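Local coordinates for protein catechol 2,3-dioxygenase (Rhodococcus sp., PDB 2WL9) that probably catalyses iron-dependent extradiol ring cleavage of catechols by dioxygen, a step in the breakdown of aromatic hydrocarbons, at residues L12-L17 and I52-D57; D18-Y23 and S258-E263; A25-M30 and D228-Q233; H149-E154 and I210-I215. One frame throughout, in Å; residues are numbered along the deposited sequence. Where two conformers were deposited one is given.

Contact 1: residues L12-L17 and I52-D57; sequences LSVSNL and IVLHAD
Leu12 and Leu54 run alongside each other in the same direction, and their CD2 methyls touch at 3.8 Å. The same Leu12 CD2 methyl also meets Ile52 CG2 at 3.7 Å, so this one branch sits in the hollow between Ile52 and Leu54. Leu54 CD2 is touched by a second bump as well, Val14 CG1, at 3.9 Å. Leu17, past the strand and on the first turn of helix 17-24, folds back over the same face: its CD1 rests on Leu54 CB, and its CD2 packs against the Ala56 CB methyl at 3.6 Å. Its two branches thus straddle the step from Leu54 to Ala56, and Trp20 covers Val14 and Leu54 from further along the helix.

Beneath this relief, strands 6-14 and 52-56 run parallel, their short segments splayed by 36°. This pairs the first and last strands of the N-terminal βαβββ module of the vicinal oxygen chelate (VOC) fold. Three regular backbone bonds fix the register: Leu12 N to Val53 O, His55 N to Leu12 O at 2.7 Å, and Val14 N to His55 O at 2.9 Å.

The opposite face carries Ser13 and His55. Ser13 OG donates to the syn lone pair of Asp57 OD2 at 2.7 Å; Asp57 CG, set between its backbone N and carbonyl carbon (chi1 67°), is turned to Ser13. The His55 ring sets its edge to Leu12 O, with CD2 3.5 Å away, while NE2 is hydrogen-bonded to Tyr64 OH.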
# COMPACT_ATOMS: atom_id res chain seq x y z
N LEU C 12 -4.21 0.77 43.60
CA LEU C 12 -5.54 0.93 44.16
C LEU C 12 -5.59 0.33 45.56
O LEU C 12 -4.96 -0.70 45.83
CB LEU C 12 -6.56 0.20 43.28
CG LEU C 12 -7.36 0.88 42.15
CD1 LEU C 12 -6.62 1.96 41.37
CD2 LEU C 12 -7.96 -0.18 41.20
N SER C 13 -6.32 1.00 46.46
CA SER C 13 -6.63 0.46 47.79
C SER C 13 -8.00 -0.18 47.70
O SER C 13 -8.96 0.48 47.29
CB SER C 13 -6.67 1.59 48.83
OG SER C 13 -5.39 2.15 49.03
N VAL C 14 -8.10 -1.46 48.06
CA VAL C 14 -9.37 -2.18 48.00
C VAL C 14 -9.68 -2.89 49.33
O VAL C 14 -8.77 -3.18 50.10
CB VAL C 14 -9.41 -3.19 46.81
CG1 VAL C 14 -9.15 -2.48 45.48
CG2 VAL C 14 -8.42 -4.32 47.00
N SER C 15 -10.97 -3.15 49.58
CA SER C 15 -11.38 -3.82 50.81
C SER C 15 -11.69 -5.30 50.58
O SER C 15 -11.68 -6.09 51.52
CB SER C 15 -12.59 -3.12 51.44
OG SER C 15 -13.70 -3.09 50.55
N ASN C 16 -12.01 -5.64 49.34
CA ASN C 16 -12.36 -6.99 48.95
C ASN C 16 -11.65 -7.52 47.72
O ASN C 16 -12.09 -7.30 46.65
CB ASN C 16 -13.86 -7.07 48.71
CG ASN C 16 -14.39 -8.49 48.51
OD1 ASN C 16 -13.69 -9.39 48.27
ND2 ASN C 16 -15.66 -8.62 48.61
N LEU C 17 -10.59 -8.27 47.92
CA LEU C 17 -9.82 -8.88 46.88
C LEU C 17 -10.62 -9.91 46.07
O LEU C 17 -10.50 -9.96 44.90
CB LEU C 17 -8.53 -9.45 47.44
CG LEU C 17 -7.18 -9.03 46.88
CD1 LEU C 17 -7.14 -7.70 46.24
CD2 LEU C 17 -6.06 -9.21 47.85
N ILE C 52 -2.20 -2.70 36.97
CA ILE C 52 -2.87 -2.28 38.20
C ILE C 52 -2.40 -3.13 39.37
O ILE C 52 -2.29 -4.35 39.26
CB ILE C 52 -4.43 -2.33 38.08
CG1 ILE C 52 -4.93 -1.55 36.86
CG2 ILE C 52 -5.11 -1.76 39.35
CD1 ILE C 52 -6.42 -1.75 36.52
N VAL C 53 -2.12 -2.47 40.50
CA VAL C 53 -1.81 -3.14 41.76
C VAL C 53 -2.99 -2.95 42.69
O VAL C 53 -3.45 -1.83 42.90
CB VAL C 53 -0.55 -2.55 42.44
CG1 VAL C 53 -0.08 -3.45 43.58
CG2 VAL C 53 0.57 -2.36 41.45
N LEU C 54 -3.48 -4.05 43.24
CA LEU C 54 -4.54 -3.99 44.24
C LEU C 54 -3.95 -4.21 45.62
O LEU C 54 -3.44 -5.29 45.93
CB LEU C 54 -5.62 -5.03 43.95
CG LEU C 54 -6.34 -5.00 42.59
CD1 LEU C 54 -7.27 -6.20 42.48
CD2 LEU C 54 -7.12 -3.70 42.35
N HIS C 55 -4.01 -3.18 46.45
CA HIS C 55 -3.54 -3.26 47.83
C HIS C 55 -4.72 -3.58 48.74
O HIS C 55 -5.63 -2.77 48.88
CB HIS C 55 -2.90 -1.94 48.25
CG HIS C 55 -1.66 -1.60 47.50
ND1 HIS C 55 -0.40 -1.92 47.95
CD2 HIS C 55 -1.48 -0.95 46.32
CE1 HIS C 55 0.50 -1.48 47.09
NE2 HIS C 55 -0.12 -0.89 46.10
N ALA C 56 -4.70 -4.77 49.33
CA ALA C 56 -5.76 -5.19 50.24
C ALA C 56 -5.54 -4.54 51.60
O ALA C 56 -5.10 -5.19 52.55
CB ALA C 56 -5.79 -6.70 50.36
N ASP C 57 -5.85 -3.25 51.67
CA ASP C 57 -5.63 -2.47 52.88
C ASP C 57 -6.92 -1.99 53.56
O ASP C 57 -6.87 -1.32 54.58
CB ASP C 57 -4.71 -1.27 52.59
CG ASP C 57 -5.35 -0.24 51.67
OD1 ASP C 57 -6.59 -0.25 51.50
OD2 ASP C 57 -4.60 0.59 51.13

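Contact 2: residues D18-Y23 and S258-E263; sequences DAWRDY and SGWLWE. With FE (Fe (III) ion), chain K.
Trp20 and Trp262 make the tightest carbon contact here, with Trp20 CZ3 3.3 Å from Trp262 CZ2. Their six-membered rings meet obliquely, with planes at 59° and centroids 5.3 Å apart. Tyr23, one helical turn on from Trp20, turns its ring edge toward the face of Trp262 in an offset edge-to-face pair whose centroids are 5.5 Å apart. Its CE2 comes 3.6 Å from Trp262 CE3. The two side chains run in opposing directions, and Tyr23 OH lies 3.5 Å from Trp262 CB, near the root of the indole. Tyr23 CG is anti to the backbone N (chi1 177°), which starts the side chain toward Trp262.

The polar edge of the Trp20 indole is tied down separately. NE1 donates to Ser258 OG at 3.0 Å, with the oxygen only 7° out of the ring plane, a somewhat bent bond that helps set the rotation of the indole. Ser258 OG is in turn hydrogen-bonded to Asp60 OD1, a stronger partner and the second shell of this bond.

The resulting aromatic cluster of Trp20, Tyr23 and Trp262 joins helix 17-24 of the N-terminal VOC module to the C-terminal, iron-binding one, as expected for a two-domain type I extradiol dioxygenase.

Further out, a backbone bond to Cys254 on a neighbouring strand positions Trp262. The next residue, Glu263, has its CB on the side of the strand away from the helix, and its OE1 binds the iron at 2.3 Å. Its other oxygen, OE2, is hydrogen-bonded to Thr251 OG1.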
# COMPACT_ATOMS: atom_id res chain seq x y z
N ASP C 18 -11.43 -10.70 46.73
CA ASP C 18 -12.22 -11.70 46.06
C ASP C 18 -13.20 -11.11 45.05
O ASP C 18 -13.33 -11.60 44.00
CB ASP C 18 -13.02 -12.51 47.09
CG ASP C 18 -12.24 -13.63 47.69
OD1 ASP C 18 -11.03 -13.66 47.51
OD2 ASP C 18 -12.83 -14.49 48.34
N ALA C 19 -13.87 -10.05 45.40
CA ALA C 19 -14.83 -9.42 44.49
C ALA C 19 -14.13 -8.80 43.28
O ALA C 19 -14.64 -8.88 42.16
CB ALA C 19 -15.66 -8.37 45.23
N TRP C 20 -12.96 -8.21 43.51
CA TRP C 20 -12.16 -7.58 42.46
C TRP C 20 -11.62 -8.57 41.43
O TRP C 20 -11.60 -8.27 40.23
CB TRP C 20 -11.01 -6.77 43.06
CG TRP C 20 -11.38 -5.34 43.30
CD1 TRP C 20 -11.71 -4.77 44.49
CD2 TRP C 20 -11.46 -4.31 42.31
NE1 TRP C 20 -11.99 -3.43 44.31
CE2 TRP C 20 -11.85 -3.13 42.98
CE3 TRP C 20 -11.25 -4.27 40.93
CZ2 TRP C 20 -12.02 -1.91 42.31
CZ3 TRP C 20 -11.42 -3.06 40.27
CH2 TRP C 20 -11.80 -1.90 40.96
N ARG C 21 -11.17 -9.73 41.89
CA ARG C 21 -10.80 -10.82 40.98
C ARG C 21 -11.99 -11.20 40.12
O ARG C 21 -11.90 -11.19 38.89
CB ARG C 21 -10.30 -12.04 41.77
CG ARG C 21 -9.03 -11.76 42.57
CD ARG C 21 -8.55 -12.99 43.33
NE ARG C 21 -8.12 -14.05 42.43
CZ ARG C 21 -7.06 -14.83 42.64
NH1 ARG C 21 -6.30 -14.66 43.71
NH2 ARG C 21 -6.75 -15.77 41.75
N ASP C 22 -13.12 -11.50 40.76
CA ASP C 22 -14.36 -11.85 40.05
C ASP C 22 -14.74 -10.80 39.00
O ASP C 22 -15.17 -11.14 37.90
CB ASP C 22 -15.52 -12.01 41.05
CG ASP C 22 -15.47 -13.32 41.82
OD1 ASP C 22 -14.42 -14.01 41.82
OD2 ASP C 22 -16.49 -13.66 42.45
N TYR C 23 -14.54 -9.53 39.35
CA TYR C 23 -14.95 -8.41 38.52
C TYR C 23 -13.95 -8.13 37.40
O TYR C 23 -14.32 -8.15 36.22
CB TYR C 23 -15.14 -7.19 39.41
CG TYR C 23 -15.51 -5.90 38.70
CD1 TYR C 23 -16.85 -5.57 38.47
CD2 TYR C 23 -14.53 -4.98 38.31
CE1 TYR C 23 -17.20 -4.38 37.85
CE2 TYR C 23 -14.88 -3.78 37.69
CZ TYR C 23 -16.21 -3.49 37.47
OH TYR C 23 -16.56 -2.30 36.85
N SER C 258 -15.21 -1.26 44.52
CA SER C 258 -14.80 -0.20 45.44
C SER C 258 -15.77 0.99 45.47
O SER C 258 -15.53 1.96 46.18
CB SER C 258 -13.37 0.26 45.15
OG SER C 258 -12.43 -0.74 45.53
N GLY C 259 -16.85 0.90 44.70
CA GLY C 259 -17.89 1.92 44.72
C GLY C 259 -17.66 3.09 43.78
O GLY C 259 -18.42 4.05 43.80
N TRP C 260 -16.59 3.02 42.98
CA TRP C 260 -16.40 3.98 41.89
C TRP C 260 -16.59 3.29 40.53
O TRP C 260 -17.04 2.15 40.49
CB TRP C 260 -15.07 4.76 42.01
CG TRP C 260 -13.81 3.94 42.17
CD1 TRP C 260 -13.35 3.36 43.31
CD2 TRP C 260 -12.82 3.69 41.16
NE1 TRP C 260 -12.15 2.72 43.07
CE2 TRP C 260 -11.81 2.91 41.76
CE3 TRP C 260 -12.70 4.02 39.81
CZ2 TRP C 260 -10.68 2.46 41.05
CZ3 TRP C 260 -11.58 3.58 39.11
CH2 TRP C 260 -10.59 2.80 39.73
N LEU C 261 -16.25 3.98 39.44
CA LEU C 261 -16.66 3.53 38.11
C LEU C 261 -15.54 3.04 37.20
O LEU C 261 -14.46 3.62 37.16
CB LEU C 261 -17.42 4.64 37.38
CG LEU C 261 -18.71 5.17 38.00
CD1 LEU C 261 -19.19 6.34 37.18
CD2 LEU C 261 -19.75 4.09 38.03
N TRP C 262 -15.82 1.96 36.47
CA TRP C 262 -15.01 1.58 35.32
C TRP C 262 -15.82 1.80 34.04
O TRP C 262 -17.03 1.59 34.02
CB TRP C 262 -14.55 0.13 35.43
CG TRP C 262 -13.30 -0.04 36.25
CD1 TRP C 262 -12.81 0.82 37.19
CD2 TRP C 262 -12.41 -1.17 36.22
NE1 TRP C 262 -11.66 0.31 37.73
CE2 TRP C 262 -11.39 -0.91 37.17
CE3 TRP C 262 -12.38 -2.37 35.50
CZ2 TRP C 262 -10.35 -1.80 37.41
CZ3 TRP C 262 -11.33 -3.27 35.74
CH2 TRP C 262 -10.33 -2.97 36.68
N GLU C 263 -15.12 2.21 32.99
CA GLU C 263 -15.74 2.55 31.72
C GLU C 263 -15.14 1.68 30.61
O GLU C 263 -14.20 2.10 29.94
CB GLU C 263 -15.56 4.04 31.44
CG GLU C 263 -16.27 4.58 30.20
CD GLU C 263 -15.63 5.85 29.65
OE1 GLU C 263 -14.75 6.43 30.31
OE2 GLU C 263 -16.03 6.29 28.55
FE FE K . -14.08 8.64 30.24

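Contact 3: residues A25-M30 and D228-Q233; sequences AGIMGM and DLVRQQ
Ile27 presses into helix 220-232 and buries the most surface of any residue here, with Leu229 and Val230 as its main counterparts. Its two branches divide the work. CG2, anti to the backbone N, faces the helix flank and lies 3.9 Å from Leu229 CB and 4.1 Å from Val230 CG2, with the Ile27 and Val230 side chains at about a right angle. CG1 is anti to the carbonyl carbon (chi1 -59°), and the methyl beyond it, CD1, lies at the helix end, where the Gln233 side chain comes tip to tip with it. The carboxamide there offers both ends to the methyl, since Ile27 CD1 is 3.6 Å from Gln233 OE1 and equally far from NE2.

Leu229 CD1 makes a separate contact, with Gly26 O at 3.6 Å. Val230 CG2 also takes up Met28 CE, though more distantly, at 4.2 Å. The bend of Met28 at chi2 (-51°) turns SD back toward the helix, and CE beyond it reaches Val230, even though the CB points away.

No hydrogen bond links the two segments. The backbone carbonyls of Ile27 and Met28 are instead taken by Arg134 NE and Tyr217 OH. The contact is a largely apolar seam between domains: the turn after helix 17-24 of the N-terminal VOC module rests on helix 220-232, the helix of a βαβββ unit in the C-terminal module.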
# COMPACT_ATOMS: atom_id res chain seq x y z
N ALA C 25 -11.16 -9.79 36.37
CA ALA C 25 -10.81 -10.94 35.52
C ALA C 25 -12.05 -11.60 34.92
O ALA C 25 -12.13 -11.78 33.70
CB ALA C 25 -9.96 -11.94 36.29
N GLY C 26 -13.00 -11.96 35.78
CA GLY C 26 -14.17 -12.73 35.37
C GLY C 26 -15.12 -12.02 34.42
O GLY C 26 -15.76 -12.65 33.58
N ILE C 27 -15.20 -10.70 34.55
CA ILE C 27 -16.03 -9.92 33.64
C ILE C 27 -15.19 -9.18 32.61
O ILE C 27 -15.43 -9.31 31.41
CB ILE C 27 -16.94 -8.92 34.39
CG1 ILE C 27 -17.86 -9.68 35.35
CG2 ILE C 27 -17.75 -8.07 33.39
CD1 ILE C 27 -18.66 -8.80 36.27
N MET C 28 -14.20 -8.42 33.08
CA MET C 28 -13.46 -7.50 32.21
C MET C 28 -12.41 -8.19 31.34
O MET C 28 -12.11 -7.72 30.24
CB MET C 28 -12.86 -6.33 33.00
CG MET C 28 -13.91 -5.43 33.70
SD MET C 28 -15.24 -4.86 32.62
CE MET C 28 -16.40 -4.20 33.81
N GLY C 29 -11.87 -9.31 31.80
CA GLY C 29 -10.94 -10.09 30.99
C GLY C 29 -9.48 -9.88 31.35
O GLY C 29 -8.58 -10.42 30.70
N MET C 30 -9.24 -9.08 32.38
CA MET C 30 -7.87 -8.89 32.88
C MET C 30 -7.31 -10.19 33.44
O MET C 30 -8.06 -11.11 33.75
CB MET C 30 -7.83 -7.79 33.94
CG MET C 30 -8.23 -6.45 33.38
SD MET C 30 -7.94 -5.08 34.49
CE MET C 30 -8.48 -3.76 33.42
N ASP C 228 -22.86 -7.55 28.52
CA ASP C 228 -23.86 -8.58 28.79
C ASP C 228 -23.70 -9.17 30.19
O ASP C 228 -24.70 -9.44 30.87
CB ASP C 228 -23.82 -9.69 27.74
CG ASP C 228 -24.66 -9.37 26.50
OD1 ASP C 228 -25.27 -8.27 26.43
OD2 ASP C 228 -24.71 -10.22 25.60
N LEU C 229 -22.45 -9.35 30.60
CA LEU C 229 -22.12 -9.86 31.93
C LEU C 229 -22.49 -8.90 33.05
O LEU C 229 -23.10 -9.31 34.04
CB LEU C 229 -20.64 -10.25 32.02
CG LEU C 229 -20.33 -11.75 32.01
CD1 LEU C 229 -18.83 -12.00 31.91
CD2 LEU C 229 -20.90 -12.44 33.24
N VAL C 230 -22.12 -7.62 32.90
CA VAL C 230 -22.48 -6.58 33.88
C VAL C 230 -23.98 -6.58 34.13
O VAL C 230 -24.42 -6.54 35.29
CB VAL C 230 -22.00 -5.16 33.42
CG1 VAL C 230 -22.61 -4.06 34.27
CG2 VAL C 230 -20.48 -5.07 33.46
N ARG C 231 -24.75 -6.63 33.04
CA ARG C 231 -26.21 -6.62 33.08
C ARG C 231 -26.76 -7.89 33.74
O ARG C 231 -27.70 -7.83 34.53
CB ARG C 231 -26.77 -6.49 31.66
CG ARG C 231 -26.54 -5.14 31.00
CD ARG C 231 -27.37 -4.07 31.67
NE ARG C 231 -27.22 -2.77 31.01
CZ ARG C 231 -27.67 -1.64 31.54
NH1 ARG C 231 -28.27 -1.66 32.72
NH2 ARG C 231 -27.50 -0.49 30.89
N GLN C 232 -26.17 -9.03 33.40
CA GLN C 232 -26.55 -10.32 33.97
C GLN C 232 -26.25 -10.38 35.48
O GLN C 232 -27.04 -10.91 36.25
CB GLN C 232 -25.83 -11.47 33.25
CG GLN C 232 -26.36 -12.86 33.61
CD GLN C 232 -25.54 -14.00 33.02
OE1 GLN C 232 -24.30 -13.99 33.07
NE2 GLN C 232 -26.22 -14.98 32.45
N GLN C 233 -25.11 -9.82 35.89
CA GLN C 233 -24.69 -9.87 37.29
C GLN C 233 -25.31 -8.75 38.14
O GLN C 233 -24.97 -8.58 39.31
CB GLN C 233 -23.16 -9.86 37.40
CG GLN C 233 -22.49 -11.13 36.85
CD GLN C 233 -21.07 -11.33 37.38
OE1 GLN C 233 -20.71 -10.85 38.46
NE2 GLN C 233 -20.26 -12.06 36.62

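Contact 4: residues H149-E154 and I210-I215; sequences HIIIRE and INHLMI. With FE (Fe (III) ion), chain K.
His149 and His212 put their NE2 atoms 3.2 Å apart because both bind the iron, at 2.3 Å and 2.4 Å respectively. The rings meet rim to rim with planes at 82°. In each, CG takes the crowded position between backbone N and carbonyl carbon (chi1 73° and 80°), on the sheet face they share with Ile151 and Met214.

Met214 N donates to His149 O at 2.9 Å, and His149 N returns a longer bond to Met214 O. Next along, Ile151 N donates to His212 O at 3.2 Å. This antiparallel pairing of strands 149-152 and 210-217 belongs to the C-terminal VOC fold, and with Glu263 the two histidines form the facial triad of two histidines and one carboxylate known from extradiol dioxygenases.

At Asn211 the chain turns a corner: its N bonds to Ile151 O at 2.8 Å, whereas the buried His212 N finds no partner in the model. Ile150 turns its backbone polar groups the other way, to Ser198 and Ala200. Around the ligands, Met214 CB makes a CH-pi contact over one face of the His149 ring, 3.4 Å from its centroid, and Ile151 CD1 touches His212 CE1 at 3.3 Å.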
# COMPACT_ATOMS: atom_id res chain seq x y z
N HIS C 149 -7.64 5.70 30.58
CA HIS C 149 -7.64 7.05 31.17
C HIS C 149 -8.42 7.13 32.46
O HIS C 149 -9.21 6.24 32.77
CB HIS C 149 -8.14 8.10 30.18
CG HIS C 149 -9.61 8.07 29.91
ND1 HIS C 149 -10.14 7.75 28.68
CD2 HIS C 149 -10.67 8.35 30.71
CE1 HIS C 149 -11.46 7.83 28.73
NE2 HIS C 149 -11.81 8.19 29.96
N ILE C 150 -8.21 8.21 33.20
CA ILE C 150 -8.80 8.40 34.52
C ILE C 150 -9.30 9.82 34.74
O ILE C 150 -8.68 10.79 34.28
CB ILE C 150 -7.80 8.06 35.66
CG1 ILE C 150 -6.50 8.87 35.50
CG2 ILE C 150 -7.54 6.54 35.70
CD1 ILE C 150 -5.45 8.64 36.59
N ILE C 151 -10.43 9.94 35.43
CA ILE C 151 -10.87 11.22 35.95
C ILE C 151 -10.59 11.28 37.45
O ILE C 151 -11.05 10.41 38.21
CB ILE C 151 -12.36 11.51 35.65
CG1 ILE C 151 -12.52 11.86 34.17
CG2 ILE C 151 -12.88 12.65 36.54
CD1 ILE C 151 -13.89 12.41 33.79
N ILE C 152 -9.83 12.29 37.85
CA ILE C 152 -9.36 12.40 39.24
C ILE C 152 -9.73 13.75 39.86
O ILE C 152 -10.02 14.71 39.15
CB ILE C 152 -7.83 12.13 39.36
CG1 ILE C 152 -7.02 13.11 38.50
CG2 ILE C 152 -7.52 10.67 39.01
CD1 ILE C 152 -5.51 13.03 38.71
N ARG C 153 -9.73 13.79 41.19
CA ARG C 153 -10.14 14.98 41.94
C ARG C 153 -9.10 16.09 41.87
O ARG C 153 -7.91 15.87 42.10
CB ARG C 153 -10.41 14.60 43.40
CG ARG C 153 -11.10 15.66 44.23
CD ARG C 153 -11.56 15.08 45.56
NE ARG C 153 -10.43 14.54 46.32
CZ ARG C 153 -10.54 13.67 47.32
NH1 ARG C 153 -11.73 13.24 47.71
NH2 ARG C 153 -9.45 13.23 47.94
N GLU C 154 -9.56 17.29 41.52
CA GLU C 154 -8.71 18.47 41.55
C GLU C 154 -9.50 19.62 42.16
O GLU C 154 -10.49 20.06 41.58
CB GLU C 154 -8.22 18.84 40.15
CG GLU C 154 -7.45 17.75 39.42
CD GLU C 154 -6.13 17.35 40.07
OE1 GLU C 154 -5.56 18.14 40.85
OE2 GLU C 154 -5.66 16.24 39.77
N ILE C 210 -10.65 9.23 42.76
CA ILE C 210 -10.89 8.81 41.38
C ILE C 210 -12.39 8.68 41.10
O ILE C 210 -13.15 8.19 41.95
CB ILE C 210 -10.11 7.48 41.07
CG1 ILE C 210 -10.22 7.07 39.59
CG2 ILE C 210 -10.54 6.34 42.00
CD1 ILE C 210 -9.03 6.21 39.11
N ASN C 211 -12.81 9.16 39.93
CA ASN C 211 -14.19 8.99 39.51
C ASN C 211 -14.34 7.75 38.65
O ASN C 211 -15.19 6.90 38.92
CB ASN C 211 -14.70 10.22 38.75
CG ASN C 211 -16.07 10.00 38.16
OD1 ASN C 211 -17.07 9.94 38.88
ND2 ASN C 211 -16.13 9.86 36.85
N HIS C 212 -13.52 7.64 37.61
CA HIS C 212 -13.55 6.46 36.76
C HIS C 212 -12.21 6.13 36.12
O HIS C 212 -11.31 6.96 36.05
CB HIS C 212 -14.67 6.53 35.71
CG HIS C 212 -14.34 7.36 34.51
ND1 HIS C 212 -14.62 8.70 34.43
CD2 HIS C 212 -13.79 7.02 33.32
CE1 HIS C 212 -14.23 9.16 33.25
NE2 HIS C 212 -13.72 8.16 32.56
N LEU C 213 -12.13 4.91 35.65
CA LEU C 213 -11.09 4.39 34.80
C LEU C 213 -11.75 3.84 33.56
O LEU C 213 -12.66 3.11 33.63
CB LEU C 213 -10.30 3.30 35.47
CG LEU C 213 -9.41 2.40 34.63
CD1 LEU C 213 -8.32 3.16 34.00
CD2 LEU C 213 -8.91 1.27 35.40
N MET C 214 -11.21 4.21 32.42
CA MET C 214 -11.63 3.71 31.14
C MET C 214 -10.58 2.73 30.61
O MET C 214 -9.46 3.00 30.65
CB MET C 214 -11.76 4.84 30.18
CG MET C 214 -12.21 4.49 28.89
SD MET C 214 -11.08 3.74 27.72
CE MET C 214 -11.99 3.68 26.34
N ILE C 215 -11.03 1.58 30.18
CA ILE C 215 -10.25 0.52 29.60
C ILE C 215 -10.85 0.22 28.20
O ILE C 215 -12.03 0.29 27.98
CB ILE C 215 -10.19 -0.74 30.45
CG1 ILE C 215 -11.55 -1.37 30.65
CG2 ILE C 215 -9.49 -0.51 31.77
CD1 ILE C 215 -11.56 -2.55 31.51
FE FE K . -14.08 8.64 30.24

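Contact 2 shares a side of the chain's centre with contact 1 and with contact 3, and contact 4 sits close to that centre. Contact 1 is internal to the N-terminal VOC module and contact 4 to the C-terminal one, their centres about 16 Å apart. Contacts 2 and 3, with centres about 10 Å apart, bridge the two modules using helix 17-24 and the turn that follows it. Along the chain, segments 149-154 and 210-215 both fall between the halves of contacts 2 and 3. Strands 210-217 and 261-266 are neighbours in one sheet, and contacts 2 and 4 both supply iron ligands, linking the interdomain packing to the metal site through adjacent strands.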